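Local structure of enoyl-CoA hydratase subunit I (2PBP) at residues 97-102 with 119-124. The protein probably acts as a hydro-lyase of the crotonase family, adding water to the double bond of enoyl-CoA thioesters in fatty acid beta-oxidation. Sequence-based numbering, arbitrary orientation.
Sequences PMIAAV and LIVASS
Ala100 is held to strand 119-123 through both its backbone polar atoms: its N donates to Leu119 O at 3.0 Å, and its O accepts Val121 N at 2.9 Å. The same alternation continues at Val102, whose N reaches Val121 O at 3.0 Å and whose O takes the N-H of Ser123. At the other end, the bond from Leu119 N to Met98 O is weak, 3.3 Å long. The CA-H groups of Ile99, Ile120 and Ala101 add contacts to the carbonyl oxygens opposite. The two strands run parallel, their axes 4.7 Å apart at closest approach, and are neighbours in the central sheet of the crotonase fold; helix 109-115 lies in the connection between them, and strand 52-57 bonds to the other edge of 98-102. On one face, Ile99 and Leu119 lie side by side, while Ile99 CG2, anti to its backbone N, meets Val121 CG2 at 4.1 Å; Thr190 of helix 186-198 covers Ile99 and Val121. An alanine in place of Ile99 would probably open a gap under Thr190 and leave Val121 CG2 without its methyl partner on strand 98-102. On the other face, Val102 has CG1 anti to its backbone N (chi1 -172°), which brings CG2 beside that N, where it packs against Ile120 CG2 at 3.7 Å, and Phe128 touches both Val102 and Ala122.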
ATOM      1  N   PRO A  97      -0.755 -14.926  -7.027  1.00  6.11           N
ATOM      2  CA  PRO A  97       0.224 -14.481  -6.033  1.00  7.65           C
ATOM      3  C   PRO A  97       1.571 -15.175  -6.242  1.00  8.37           C
ATOM      4  O   PRO A  97       1.632 -16.392  -6.440  1.00  6.86           O
ATOM      5  CB  PRO A  97      -0.434 -14.867  -4.710  1.00  6.83           C
ATOM      6  CG  PRO A  97      -1.885 -14.637  -5.000  1.00  8.95           C
ATOM      7  CD  PRO A  97      -2.040 -15.258  -6.383  1.00  6.59           C
ATOM      8  N   MET A  98       2.643 -14.390  -6.207  1.00  8.38           N
ATOM      9  CA  MET A  98       3.992 -14.912  -6.393  1.00  9.61           C
ATOM     10  C   MET A  98       4.919 -14.509  -5.260  1.00  8.01           C
ATOM     11  O   MET A  98       4.995 -13.336  -4.888  1.00  8.23           O
ATOM     12  CB  MET A  98       4.593 -14.416  -7.707  1.00 12.23           C
ATOM     13  CG  MET A  98       4.210 -15.218  -8.927  1.00 19.11           C
ATOM     14  SD  MET A  98       5.626 -15.324 -10.040  1.00 22.20           S
ATOM     15  CE  MET A  98       5.845 -13.587 -10.450  1.00 19.43           C
ATOM     16  N   ILE A  99       5.634 -15.492  -4.726  1.00  6.85           N
ATOM     17  CA  ILE A  99       6.564 -15.258  -3.629  1.00  5.90           C
ATOM     18  C   ILE A  99       7.961 -15.717  -4.019  1.00  5.61           C
ATOM     19  O   ILE A  99       8.137 -16.790  -4.598  1.00  5.95           O
ATOM     20  CB  ILE A  99       6.147 -16.043  -2.365  1.00  5.29           C
ATOM     21  CG1 ILE A  99       4.726 -15.656  -1.949  1.00  6.90           C
ATOM     22  CG2 ILE A  99       7.148 -15.775  -1.232  1.00  6.00           C
ATOM     23  CD1 ILE A  99       4.362 -14.189  -1.905  1.00 13.93           C
ATOM     24  N   ALA A 100       8.958 -14.901  -3.700  1.00  5.35           N
ATOM     25  CA  ALA A 100      10.330 -15.263  -3.994  1.00  4.65           C
ATOM     26  C   ALA A 100      10.982 -15.727  -2.702  1.00  4.44           C
ATOM     27  O   ALA A 100      10.961 -15.013  -1.706  1.00  7.49           O
ATOM     28  CB  ALA A 100      11.094 -14.064  -4.562  1.00  5.55           C
ATOM     29  N   ALA A 101      11.525 -16.940  -2.717  1.00  4.39           N
ATOM     30  CA  ALA A 101      12.234 -17.476  -1.560  1.00  4.79           C
ATOM     31  C   ALA A 101      13.700 -17.325  -1.948  1.00  5.35           C
ATOM     32  O   ALA A 101      14.275 -18.200  -2.595  1.00  6.60           O
ATOM     33  CB  ALA A 101      11.887 -18.945  -1.346  1.00  5.72           C
ATOM     34  N   VAL A 102      14.292 -16.198  -1.570  1.00  5.62           N
ATOM     35  CA  VAL A 102      15.678 -15.911  -1.923  1.00  6.63           C
ATOM     36  C   VAL A 102      16.661 -16.611  -0.991  1.00  6.63           C
ATOM     37  O   VAL A 102      16.925 -16.158   0.121  1.00  7.29           O
ATOM     38  CB  VAL A 102      15.918 -14.390  -1.931  1.00  7.83           C
ATOM     39  CG1 VAL A 102      17.302 -14.076  -2.493  1.00  4.02           C
ATOM     40  CG2 VAL A 102      14.845 -13.712  -2.785  1.00  9.63           C
ATOM     41  N   LEU A 119       5.846 -10.820  -2.849  1.00  5.32           N
ATOM     42  CA  LEU A 119       6.410 -10.851  -1.506  1.00  5.62           C
ATOM     43  C   LEU A 119       7.755 -11.536  -1.613  1.00  6.09           C
ATOM     44  O   LEU A 119       7.954 -12.395  -2.478  1.00  4.87           O
ATOM     45  CB  LEU A 119       5.530 -11.665  -0.553  1.00  3.78           C
ATOM     46  CG  LEU A 119       4.070 -11.266  -0.337  1.00  4.98           C
ATOM     47  CD1 LEU A 119       3.398 -12.291   0.560  1.00  6.12           C
ATOM     48  CD2 LEU A 119       3.995  -9.880   0.280  1.00  6.07           C
ATOM     49  N   ILE A 120       8.675 -11.168  -0.729  1.00  5.11           N
ATOM     50  CA  ILE A 120       9.996 -11.781  -0.736  1.00  6.36           C
ATOM     51  C   ILE A 120      10.360 -12.285   0.661  1.00  7.21           C
ATOM     52  O   ILE A 120      10.360 -11.519   1.620  1.00  8.05           O
ATOM     53  CB  ILE A 120      11.088 -10.782  -1.181  1.00  4.99           C
ATOM     54  CG1 ILE A 120      10.788 -10.244  -2.582  1.00  5.10           C
ATOM     55  CG2 ILE A 120      12.453 -11.461  -1.148  1.00  7.95           C
ATOM     56  CD1 ILE A 120      11.586  -9.004  -2.981  1.00 13.93           C
ATOM     57  N   VAL A 121      10.645 -13.579   0.767  1.00  5.48           N
ATOM     58  CA  VAL A 121      11.067 -14.174   2.032  1.00  6.74           C
ATOM     59  C   VAL A 121      12.528 -14.482   1.762  1.00  9.00           C
ATOM     60  O   VAL A 121      12.844 -15.196   0.809  1.00  8.60           O
ATOM     61  CB  VAL A 121      10.321 -15.480   2.341  1.00  7.24           C
ATOM     62  CG1 VAL A 121      10.867 -16.096   3.625  1.00  7.99           C
ATOM     63  CG2 VAL A 121       8.829 -15.208   2.472  1.00  5.54           C
ATOM     64  N   ALA A 122      13.422 -13.946   2.588  1.00  8.75           N
ATOM     65  CA  ALA A 122      14.842 -14.150   2.357  1.00  7.41           C
ATOM     66  C   ALA A 122      15.591 -14.882   3.450  1.00 10.69           C
ATOM     67  O   ALA A 122      15.243 -14.815   4.628  1.00  7.98           O
ATOM     68  CB  ALA A 122      15.517 -12.802   2.096  1.00 10.10           C
ATOM     69  N   SER A 123      16.632 -15.585   3.022  1.00 11.55           N
ATOM     70  CA  SER A 123      17.518 -16.313   3.915  1.00 15.69           C
ATOM     71  C   SER A 123      18.567 -15.314   4.379  1.00 18.70           C
ATOM     72  O   SER A 123      18.699 -14.229   3.811  1.00 17.42           O
ATOM     73  CB  SER A 123      18.211 -17.452   3.164  1.00 19.19           C
ATOM     74  OG  SER A 123      19.409 -17.841   3.820  1.00 18.40           O
ATOM     75  N   SER A 124      19.311 -15.683   5.415  1.00 20.01           N
ATOM     76  CA  SER A 124      20.374 -14.831   5.915  1.00 21.54           C
ATOM     77  C   SER A 124      21.530 -14.912   4.919  1.00 19.96           C
ATOM     78  O   SER A 124      22.450 -14.100   4.941  1.00 20.79           O
ATOM     79  CB  SER A 124      20.832 -15.310   7.296  1.00 24.04           C
ATOM     80  OG  SER A 124      19.798 -15.187   8.255  1.00 24.11           O
TER